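Long-range contacts in pyridoxamine 5-phosphate-dependent dehydrase (Escherichia coli, PDB 2R0T), which catalyses the removal of the C3'-hydroxyl from GDP-4-keto-6-deoxy-D-mannose by a pyridoxal phosphate-dependent transamination-deoxygenation, a step on the way to L-colitose: residues F30-Y35 with N250-E255; L64-L69 with I157-N162; E331-V336 with G368-N373. The protein carries 1 engineered substitution. All coordinates share one frame; numbering follows the deposited sequence.

All three contacts supply residues to cofactor pockets, but not to the same one. Contacts 2 and 3 approach the PGU of chain C from different directions: Asp-161 lies by its pyridine nitrogen, and Arg-333 by its glutamyl alpha-carboxylate. Their centres lie about 27 Å apart and their nearest atoms about 8 Å, without touching; both reach the same ligand. Contact 1 instead sends Asn-250 and Arg-252 to the PGU of chain D, whose site is completed by residues of the second subunit, among them Ser-59 and Ser-185, together with His-217 and Trp-219 of this chain. It meets contact 2 directly, Val-251 CG2 packing 3.5 Å from Leu-64 CD1, whereas contacts 1 and 3, centres about 33 Å apart, do not touch.

Contact 1: F30-Y35 with N250-E255; sequences FTMGEY and NVRPLE. With PGU (N-({3-hydroxy-2-methyl-5-[(phosphonooxy)methyl]pyridin-4-yl}methyl)-L-glutamic acid), chain D.
Glu-255 reaches from the segment 250-255 into the turn formed by 30-35, and its carboxylate end meets the start of the helix 34-47. CB lies 3.1 Å from Phe-30 O, the same carbonyl that accepts the backbone N-H of Glu-255 (Glu-255 N to Phe-30 O 2.9 Å). CG meets the Tyr-35 ring at its edge, in plane, 3.8 Å from CD2. A bend at chi2 (40°) then turns the carboxylate toward the helix. There OE1 takes the N-H of Gly-33, the N-cap residue, at 2.6 Å from Gly-33 N, and the donor comes from well above the carboxylate plane, 66° out of it. Glu-255 OE2 accepts the N-H of Tyr-35 (Tyr-35 N to Glu-255 OE2 2.5 Å) on its syn side, though the bond is bent, 131° at the hydrogen. OE1 also receives the N-H of Val-36, so three backbone donors grip one carboxylate and should hold its rotation. The helix end would probably stabilise the negative charge.

In the aspartate aminotransferase fold of this enzyme, the contact thus ties the beginning of the helix 34-47 to the loop leading into the long helix 255-286. Met-32 extends the seam: its SD rests 3.7 Å from Pro-253 CD, and its side chain crosses that of Arg-252 at about a right angle. A water joins Met-32 N to Pro-253 O.

Earlier in the same loop, Arg-252 aims its guanidinium edge at the PGU of chain D. NH1 donates to ligand OE2 at 2.9 Å, with NH2 directed at OE1, while NE forms a salt bridge with Glu-196 of the second subunit. Asn-250, whose CG lies above one face of that guanidinium, toward its rim, gives its ND2 to phosphate O3P of the same ligand at 2.9 Å.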
# COMPACT_ATOMS: atom_id res chain seq x y z
N PHE A 30 14.92 -9.02 -5.62
CA PHE A 30 13.63 -9.28 -4.97
C PHE A 30 12.50 -8.28 -5.14
O PHE A 30 11.31 -8.60 -5.10
CB PHE A 30 13.88 -9.46 -3.47
CG PHE A 30 14.91 -10.53 -3.16
CD1 PHE A 30 16.13 -10.20 -2.59
CD2 PHE A 30 14.66 -11.86 -3.47
CE1 PHE A 30 17.07 -11.18 -2.34
CE2 PHE A 30 15.59 -12.84 -3.21
CZ PHE A 30 16.80 -12.50 -2.67
N THR A 31 12.93 -7.04 -5.25
CA THR A 31 12.02 -5.92 -5.41
C THR A 31 11.67 -5.82 -6.89
O THR A 31 12.39 -6.31 -7.75
CB THR A 31 12.72 -4.67 -4.92
OG1 THR A 31 13.90 -4.48 -5.71
CG2 THR A 31 13.16 -4.93 -3.49
N MET A 32 10.51 -5.21 -7.13
CA MET A 32 9.88 -5.03 -8.43
C MET A 32 10.80 -4.86 -9.64
O MET A 32 11.45 -3.82 -9.81
CB MET A 32 8.84 -3.91 -8.31
CG MET A 32 8.12 -3.60 -9.58
SD MET A 32 7.34 -1.99 -9.41
CE MET A 32 8.50 -0.85 -10.07
N GLY A 33 10.85 -5.89 -10.49
CA GLY A 33 11.71 -5.88 -11.67
C GLY A 33 11.24 -6.57 -12.98
O GLY A 33 10.15 -6.31 -13.53
N GLU A 34 12.10 -7.45 -13.48
CA GLU A 34 11.90 -8.17 -14.74
C GLU A 34 10.58 -8.88 -14.83
O GLU A 34 9.77 -8.66 -15.74
CB GLU A 34 13.00 -9.22 -14.86
CG GLU A 34 14.26 -8.67 -15.53
CD GLU A 34 14.00 -7.35 -16.27
OE1 GLU A 34 13.06 -7.28 -17.12
OE2 GLU A 34 14.75 -6.38 -16.00
N TYR A 35 10.43 -9.79 -13.87
CA TYR A 35 9.22 -10.57 -13.78
C TYR A 35 8.03 -9.63 -13.71
O TYR A 35 7.10 -9.75 -14.52
CB TYR A 35 9.33 -11.48 -12.57
CG TYR A 35 10.46 -12.52 -12.72
CD1 TYR A 35 10.39 -13.51 -13.69
CD2 TYR A 35 11.54 -12.56 -11.84
CE1 TYR A 35 11.39 -14.49 -13.82
CE2 TYR A 35 12.54 -13.55 -11.96
CZ TYR A 35 12.47 -14.52 -12.95
OH TYR A 35 13.43 -15.52 -13.09
N ASN A 250 4.21 4.11 -2.13
CA ASN A 250 5.10 3.01 -2.52
C ASN A 250 4.18 1.79 -2.36
O ASN A 250 3.86 1.39 -1.24
CB ASN A 250 6.37 2.86 -1.68
CG ASN A 250 6.99 1.52 -1.86
OD1 ASN A 250 6.50 0.73 -2.65
ND2 ASN A 250 8.03 1.22 -1.11
N VAL A 251 3.58 1.37 -3.46
CA VAL A 251 2.67 0.20 -3.54
C VAL A 251 3.13 -0.83 -4.59
O VAL A 251 2.36 -1.53 -5.24
CB VAL A 251 1.17 0.52 -3.69
CG1 VAL A 251 0.71 1.29 -2.48
CG2 VAL A 251 0.80 1.22 -5.02
N ARG A 252 4.45 -0.90 -4.72
CA ARG A 252 5.15 -1.81 -5.61
C ARG A 252 4.88 -3.24 -5.16
O ARG A 252 4.90 -3.54 -3.92
CB ARG A 252 6.68 -1.59 -5.52
CG ARG A 252 7.20 -0.17 -5.84
CD ARG A 252 8.77 -0.07 -5.84
NE ARG A 252 9.34 -0.28 -4.50
CZ ARG A 252 10.31 0.45 -3.96
NH1 ARG A 252 10.88 1.39 -4.69
NH2 ARG A 252 10.73 0.20 -2.70
N PRO A 253 4.70 -4.12 -6.15
CA PRO A 253 4.57 -5.57 -5.90
C PRO A 253 5.97 -6.16 -5.82
O PRO A 253 6.94 -5.59 -6.35
CB PRO A 253 3.88 -6.11 -7.16
CG PRO A 253 3.92 -4.96 -8.22
CD PRO A 253 4.59 -3.76 -7.60
N LEU A 254 6.08 -7.30 -5.13
CA LEU A 254 7.37 -7.98 -5.04
C LEU A 254 7.64 -8.81 -6.31
O LEU A 254 6.72 -9.34 -6.95
CB LEU A 254 7.36 -8.87 -3.82
CG LEU A 254 7.33 -8.09 -2.50
CD1 LEU A 254 7.22 -9.16 -1.47
CD2 LEU A 254 8.64 -7.29 -2.36
N GLU A 255 8.91 -8.92 -6.67
CA GLU A 255 9.29 -9.65 -7.88
C GLU A 255 8.59 -11.04 -7.97
O GLU A 255 7.94 -11.39 -8.97
CB GLU A 255 10.82 -9.67 -7.92
CG GLU A 255 11.53 -9.86 -9.22
CD GLU A 255 10.93 -9.13 -10.39
OE1 GLU A 255 9.99 -8.34 -10.17
OE2 GLU A 255 11.36 -9.38 -11.54
N1 PGU D . 11.25 7.40 4.88
C2 PGU D . 12.56 7.53 4.96
C2A PGU D . 13.13 8.60 5.85
C3 PGU D . 13.45 6.71 4.27
O3 PGU D . 14.78 6.88 4.42
C4 PGU D . 13.01 5.71 3.42
C4A PGU D . 14.05 4.80 2.70
C5 PGU D . 11.56 5.67 3.30
C6 PGU D . 10.74 6.50 4.05
C5A PGU D . 10.81 4.74 2.37
O4P PGU D . 10.38 3.59 3.10
P PGU D . 10.25 2.36 2.08
O1P PGU D . 10.36 1.02 2.98
O2P PGU D . 11.46 2.44 1.00
O3P PGU D . 8.86 2.48 1.31
N PGU D . 14.39 5.40 1.39
CA PGU D . 14.94 4.58 0.55
CB PGU D . 13.94 4.33 -0.61
CG PGU D . 13.94 2.84 -0.94
CD PGU D . 12.75 2.54 -1.86
OE1 PGU D . 11.66 2.08 -1.37
OE2 PGU D . 12.86 2.73 -3.12
C PGU D . 16.15 5.30 -0.03
O PGU D . 16.64 4.95 -1.15
OXT PGU D . 16.63 6.32 0.60
O HOH W 1 9.15 -4.76 -4.79

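Contact 2: L64-L69 with I157-N162; sequences LMIAAL and ILLEDN. With PGU (N-({3-hydroxy-2-methyl-5-[(phosphonooxy)methyl]pyridin-4-yl}methyl)-L-glutamic acid), chain C.
Leu-159 points from the strand 157-161 into the side chains of Met-65, Ile-66 and Leu-69, where the helix 58-68 packs against one face of the central mixed sheet of the aminotransferase fold. The short segments run nearly antiparallel, at 163°, with axes 10.6 Å apart at closest approach. No hydrogen bond crosses the contact; apolar side chains make most of the contacts.

The apolar contacts divide between the two branches of Leu-159. CD1 meets Ile-66 CD1 at 3.9 Å, the two side chains crossing at about a right angle, and Leu-69 CD1 at 4.2 Å, tip to tip. CD2 goes to Met-65, which slides past in the opposite direction and brings SD to 4.1 Å. Met-65 gets there because CG is anti to its backbone N (chi1 -177°) and the chain stays extended until it bends at chi3. Met-181 and Thr-183 of the adjacent strand 181-185 also touch Met-65.

Polar links lie at the pocket end of the strand. Asp-161 OD2 is hydrogen-bonded to Thr-93 OG1 and to Asn-62 ND2 from the helix 58-68, and lies 2.6 Å from the pyridine nitrogen N1 of the PGU of chain C.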
# COMPACT_ATOMS: atom_id res chain seq x y z
N LEU A 64 -4.94 3.80 -6.39
CA LEU A 64 -4.34 4.58 -7.47
C LEU A 64 -5.31 4.88 -8.61
O LEU A 64 -5.12 5.85 -9.32
CB LEU A 64 -3.09 3.89 -8.02
CG LEU A 64 -2.04 3.55 -6.97
CD1 LEU A 64 -0.73 3.00 -7.55
CD2 LEU A 64 -1.79 4.63 -5.98
N MET A 65 -6.29 4.01 -8.83
CA MET A 65 -7.23 4.21 -9.93
C MET A 65 -7.91 5.54 -9.70
O MET A 65 -8.10 6.32 -10.64
CB MET A 65 -8.30 3.11 -9.98
CG MET A 65 -9.20 3.35 -11.18
SD MET A 65 -10.39 2.06 -11.33
CE MET A 65 -11.03 1.92 -9.57
N ILE A 66 -8.36 5.78 -8.47
CA ILE A 66 -9.01 7.07 -8.19
C ILE A 66 -8.01 8.20 -8.18
O ILE A 66 -8.19 9.24 -8.79
CB ILE A 66 -9.69 7.06 -6.84
CG1 ILE A 66 -10.78 5.98 -6.85
CG2 ILE A 66 -9.95 8.50 -6.33
CD1 ILE A 66 -11.61 5.98 -8.08
N ALA A 67 -6.94 7.97 -7.45
CA ALA A 67 -5.87 8.94 -7.38
C ALA A 67 -5.47 9.49 -8.73
O ALA A 67 -5.24 10.70 -8.86
CB ALA A 67 -4.62 8.35 -6.71
N ALA A 68 -5.22 8.61 -9.70
CA ALA A 68 -4.65 9.07 -10.98
C ALA A 68 -5.46 10.20 -11.60
O ALA A 68 -4.90 11.07 -12.25
CB ALA A 68 -4.44 7.91 -12.01
N LEU A 69 -6.77 10.18 -11.39
CA LEU A 69 -7.72 11.13 -12.02
C LEU A 69 -7.62 12.59 -11.66
O LEU A 69 -8.24 13.47 -12.28
CB LEU A 69 -9.16 10.67 -11.73
CG LEU A 69 -9.36 9.29 -12.33
CD1 LEU A 69 -10.79 8.82 -12.14
CD2 LEU A 69 -9.03 9.33 -13.82
N ILE A 157 -16.98 9.69 -16.54
CA ILE A 157 -16.03 8.59 -16.64
C ILE A 157 -16.55 7.22 -16.14
O ILE A 157 -17.30 7.10 -15.18
CB ILE A 157 -14.74 8.91 -15.93
CG1 ILE A 157 -14.28 10.33 -16.33
CG2 ILE A 157 -13.72 7.82 -16.19
CD1 ILE A 157 -14.67 11.43 -15.37
N LEU A 158 -16.17 6.17 -16.84
CA LEU A 158 -16.60 4.85 -16.43
C LEU A 158 -15.40 4.09 -15.84
O LEU A 158 -14.32 4.09 -16.39
CB LEU A 158 -17.22 4.11 -17.61
CG LEU A 158 -17.53 2.67 -17.22
CD1 LEU A 158 -18.73 2.63 -16.29
CD2 LEU A 158 -17.78 1.89 -18.46
N LEU A 159 -15.60 3.45 -14.70
CA LEU A 159 -14.48 2.78 -14.06
C LEU A 159 -14.97 1.42 -13.68
O LEU A 159 -16.17 1.26 -13.52
CB LEU A 159 -14.16 3.52 -12.76
CG LEU A 159 -13.62 4.93 -12.93
CD1 LEU A 159 -13.24 5.47 -11.58
CD2 LEU A 159 -12.34 4.85 -13.67
N GLU A 160 -14.08 0.44 -13.53
CA GLU A 160 -14.51 -0.88 -13.10
C GLU A 160 -13.64 -1.42 -11.98
O GLU A 160 -12.42 -1.52 -12.17
CB GLU A 160 -14.36 -1.95 -14.22
CG GLU A 160 -15.21 -1.73 -15.49
CD GLU A 160 -14.91 -2.77 -16.56
OE1 GLU A 160 -15.31 -3.96 -16.35
OE2 GLU A 160 -14.23 -2.44 -17.56
N ASP A 161 -14.28 -1.88 -10.89
CA ASP A 161 -13.58 -2.72 -9.91
C ASP A 161 -13.91 -4.18 -10.42
O ASP A 161 -15.07 -4.65 -10.40
CB ASP A 161 -14.05 -2.51 -8.49
CG ASP A 161 -13.40 -3.48 -7.51
OD1 ASP A 161 -12.77 -4.50 -7.89
OD2 ASP A 161 -13.57 -3.24 -6.32
N ASN A 162 -12.90 -4.83 -10.97
CA ASN A 162 -13.07 -6.18 -11.52
C ASN A 162 -12.33 -7.15 -10.63
O ASN A 162 -11.75 -8.13 -11.11
CB ASN A 162 -12.48 -6.25 -12.94
CG ASN A 162 -13.12 -7.30 -13.74
OD1 ASN A 162 -14.35 -7.43 -13.74
ND2 ASN A 162 -12.29 -8.13 -14.39
N1 PGU C . -12.49 -5.05 -4.81
C2 PGU C . -13.32 -6.07 -4.86
C2A PGU C . -14.63 -5.84 -5.57
C3 PGU C . -12.99 -7.31 -4.25
O3 PGU C . -13.81 -8.38 -4.28
C4 PGU C . -11.77 -7.45 -3.56
C4A PGU C . -11.43 -8.75 -2.86
C5 PGU C . -10.95 -6.30 -3.49
C6 PGU C . -11.32 -5.14 -4.15
C5A PGU C . -9.67 -6.31 -2.69
O4P PGU C . -8.62 -6.80 -3.44
P PGU C . -7.49 -7.29 -2.47
O1P PGU C . -6.35 -7.87 -3.43
O2P PGU C . -8.05 -8.42 -1.52
O3P PGU C . -7.03 -6.12 -1.52
N PGU C . -12.27 -8.91 -1.65
CA PGU C . -11.82 -10.06 -0.80
CB PGU C . -10.99 -9.51 0.38
CG PGU C . -9.93 -10.53 0.75
CD PGU C . -8.76 -9.83 1.42
OE1 PGU C . -8.51 -10.10 2.64
OE2 PGU C . -8.02 -8.98 0.75
C PGU C . -13.05 -10.81 -0.24
O PGU C . -12.93 -11.53 0.82
OXT PGU C . -14.21 -10.68 -0.80

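Contact 3: E331-V336 with G368-N373; sequences ECRPIV and GLFVGN. With PGU (N-({3-hydroxy-2-methyl-5-[(phosphonooxy)methyl]pyridin-4-yl}methyl)-L-glutamic acid), chain C.
The strand 368-372 forms the outer edge of a three-stranded antiparallel sheet within this chain, and the segment 331-336 lies along that edge through a single antiparallel hydrogen-bonded pair, Arg-333 with Phe-370. Arg-333 N donates to Phe-370 O at 3.0 Å, in the carbonyl plane and on a lone pair. In return, Phe-370 N donates to Arg-333 O at 2.7 Å. The neighbours Leu-369 and Val-371 turn their backbone bonds the other way, to Phe-308 and Phe-306 of the strand 305-310. In the same register, beyond the pair, waters take over: one links Glu-331 O with Gly-372 N, another links Ile-335 N with Gly-368 O, its bond to the carbonyl being weak.

Side chains pack on either side of the pair. Ile-335 leans over the strand, placing CG1 3.5 Å from Leu-369 O and CD1 3.7 Å from Gly-368 CA. At the other end, Cys-332 CB is 4.0 Å from Val-371 CG1.

Arg-333 and Phe-370 lie side by side, pointing the same way, and Arg-333 CG touches Phe-370 CD2 at 3.5 Å. The guanidinium and ring planes are 64° apart. With CG set between its backbone N and carbonyl carbon (chi1 51°), Arg-333 runs along the ring and then bends at chi3. NH2 donates to Val-336 O at 2.8 Å; the acceptor lies almost in the guanidinium plane, but the donor sits above the carbonyl plane. This bond helps fix the head group, whose NH1 makes a weak bond of 3.3 Å to atom O of the PGU glutamate alpha-carboxylate. An arginine reaching the substrate's alpha-carboxylate from the C-terminal part of the chain is typical of aspartate aminotransferase-fold enzymes.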
# COMPACT_ATOMS: atom_id res chain seq x y z
N GLU A 331 -18.56 -24.50 3.85
CA GLU A 331 -18.35 -23.14 4.32
C GLU A 331 -19.16 -22.16 3.47
O GLU A 331 -19.35 -22.36 2.28
CB GLU A 331 -16.89 -22.74 4.21
CG GLU A 331 -15.86 -23.75 4.63
CD GLU A 331 -14.47 -23.25 4.25
OE1 GLU A 331 -14.31 -22.02 4.21
OE2 GLU A 331 -13.54 -24.05 3.98
N CYS A 332 -19.66 -21.09 4.09
CA CYS A 332 -20.43 -20.06 3.38
C CYS A 332 -20.18 -18.73 4.06
O CYS A 332 -19.58 -18.64 5.13
CB CYS A 332 -21.93 -20.35 3.43
SG CYS A 332 -22.55 -20.44 5.14
N ARG A 333 -20.65 -17.66 3.44
CA ARG A 333 -20.47 -16.34 4.02
C ARG A 333 -21.56 -15.47 3.39
O ARG A 333 -22.35 -15.93 2.56
CB ARG A 333 -19.10 -15.82 3.64
CG ARG A 333 -18.95 -15.96 2.13
CD ARG A 333 -17.62 -15.46 1.62
NE ARG A 333 -17.71 -14.01 1.47
CZ ARG A 333 -16.71 -13.18 1.16
NH1 ARG A 333 -15.48 -13.63 1.01
NH2 ARG A 333 -16.93 -11.87 1.04
N PRO A 334 -21.63 -14.23 3.82
CA PRO A 334 -22.62 -13.33 3.23
C PRO A 334 -22.22 -13.10 1.76
O PRO A 334 -21.13 -13.46 1.35
CB PRO A 334 -22.42 -12.00 3.98
CG PRO A 334 -21.18 -12.12 4.75
CD PRO A 334 -20.99 -13.61 5.00
N ILE A 335 -23.06 -12.45 0.97
CA ILE A 335 -22.66 -12.24 -0.39
C ILE A 335 -21.78 -11.01 -0.32
O ILE A 335 -22.29 -9.92 -0.02
CB ILE A 335 -23.89 -11.98 -1.31
CG1 ILE A 335 -24.64 -13.30 -1.53
CG2 ILE A 335 -23.47 -11.41 -2.66
CD1 ILE A 335 -26.05 -13.11 -1.98
N VAL A 336 -20.51 -11.19 -0.71
CA VAL A 336 -19.51 -10.12 -0.71
C VAL A 336 -19.55 -9.62 0.73
O VAL A 336 -19.25 -10.39 1.61
CB VAL A 336 -19.83 -8.98 -1.71
CG1 VAL A 336 -18.63 -8.10 -1.72
CG2 VAL A 336 -20.02 -9.60 -3.07
N GLY A 368 -29.23 -13.42 1.70
CA GLY A 368 -28.35 -14.09 0.77
C GLY A 368 -27.23 -14.69 1.58
O GLY A 368 -26.95 -14.31 2.74
N LEU A 369 -26.58 -15.63 0.94
CA LEU A 369 -25.39 -16.27 1.49
C LEU A 369 -24.68 -16.69 0.23
O LEU A 369 -25.25 -16.68 -0.88
CB LEU A 369 -25.76 -17.48 2.31
CG LEU A 369 -26.97 -18.17 1.71
CD1 LEU A 369 -26.53 -19.57 1.33
CD2 LEU A 369 -28.05 -18.24 2.75
N PHE A 370 -23.45 -17.15 0.42
CA PHE A 370 -22.59 -17.52 -0.67
C PHE A 370 -21.64 -18.70 -0.36
O PHE A 370 -21.14 -18.89 0.77
CB PHE A 370 -21.89 -16.21 -1.03
CG PHE A 370 -20.62 -16.36 -1.81
CD1 PHE A 370 -20.57 -15.95 -3.14
CD2 PHE A 370 -19.44 -16.83 -1.21
CE1 PHE A 370 -19.35 -16.05 -3.91
CE2 PHE A 370 -18.23 -16.94 -1.94
CZ PHE A 370 -18.18 -16.57 -3.30
N VAL A 371 -21.44 -19.52 -1.39
CA VAL A 371 -20.56 -20.68 -1.33
C VAL A 371 -19.64 -20.58 -2.52
O VAL A 371 -20.03 -20.02 -3.55
CB VAL A 371 -21.27 -22.01 -1.39
CG1 VAL A 371 -22.13 -22.13 -0.20
CG2 VAL A 371 -22.02 -22.23 -2.71
N GLY A 372 -18.42 -21.07 -2.34
CA GLY A 372 -17.37 -20.94 -3.35
C GLY A 372 -17.56 -21.77 -4.63
O GLY A 372 -18.37 -22.66 -4.72
N ASN A 373 -16.82 -21.38 -5.65
CA ASN A 373 -16.73 -22.11 -6.88
C ASN A 373 -15.18 -22.21 -7.02
O ASN A 373 -14.47 -21.35 -6.47
CB ASN A 373 -17.32 -21.32 -8.03
CG ASN A 373 -17.26 -22.09 -9.30
OD1 ASN A 373 -17.04 -23.30 -9.23
ND2 ASN A 373 -17.40 -21.43 -10.46
N1 PGU C . -12.49 -5.05 -4.81
C2 PGU C . -13.32 -6.07 -4.86
C2A PGU C . -14.63 -5.84 -5.57
C3 PGU C . -12.99 -7.31 -4.25
O3 PGU C . -13.81 -8.38 -4.28
C4 PGU C . -11.77 -7.45 -3.56
C4A PGU C . -11.43 -8.75 -2.86
C5 PGU C . -10.95 -6.30 -3.49
C6 PGU C . -11.32 -5.14 -4.15
C5A PGU C . -9.67 -6.31 -2.69
O4P PGU C . -8.62 -6.80 -3.44
P PGU C . -7.49 -7.29 -2.47
O1P PGU C . -6.35 -7.87 -3.43
O2P PGU C . -8.05 -8.42 -1.52
O3P PGU C . -7.03 -6.12 -1.52
N PGU C . -12.27 -8.91 -1.65
CA PGU C . -11.82 -10.06 -0.80
CB PGU C . -10.99 -9.51 0.38
CG PGU C . -9.93 -10.53 0.75
CD PGU C . -8.76 -9.83 1.42
OE1 PGU C . -8.51 -10.10 2.64
OE2 PGU C . -8.02 -8.98 0.75
C PGU C . -13.05 -10.81 -0.24
O PGU C . -12.93 -11.53 0.82
OXT PGU C . -14.21 -10.68 -0.80
O HOH W 2 -17.84 -22.94 0.03
O HOH W 3 -25.33 -11.65 2.30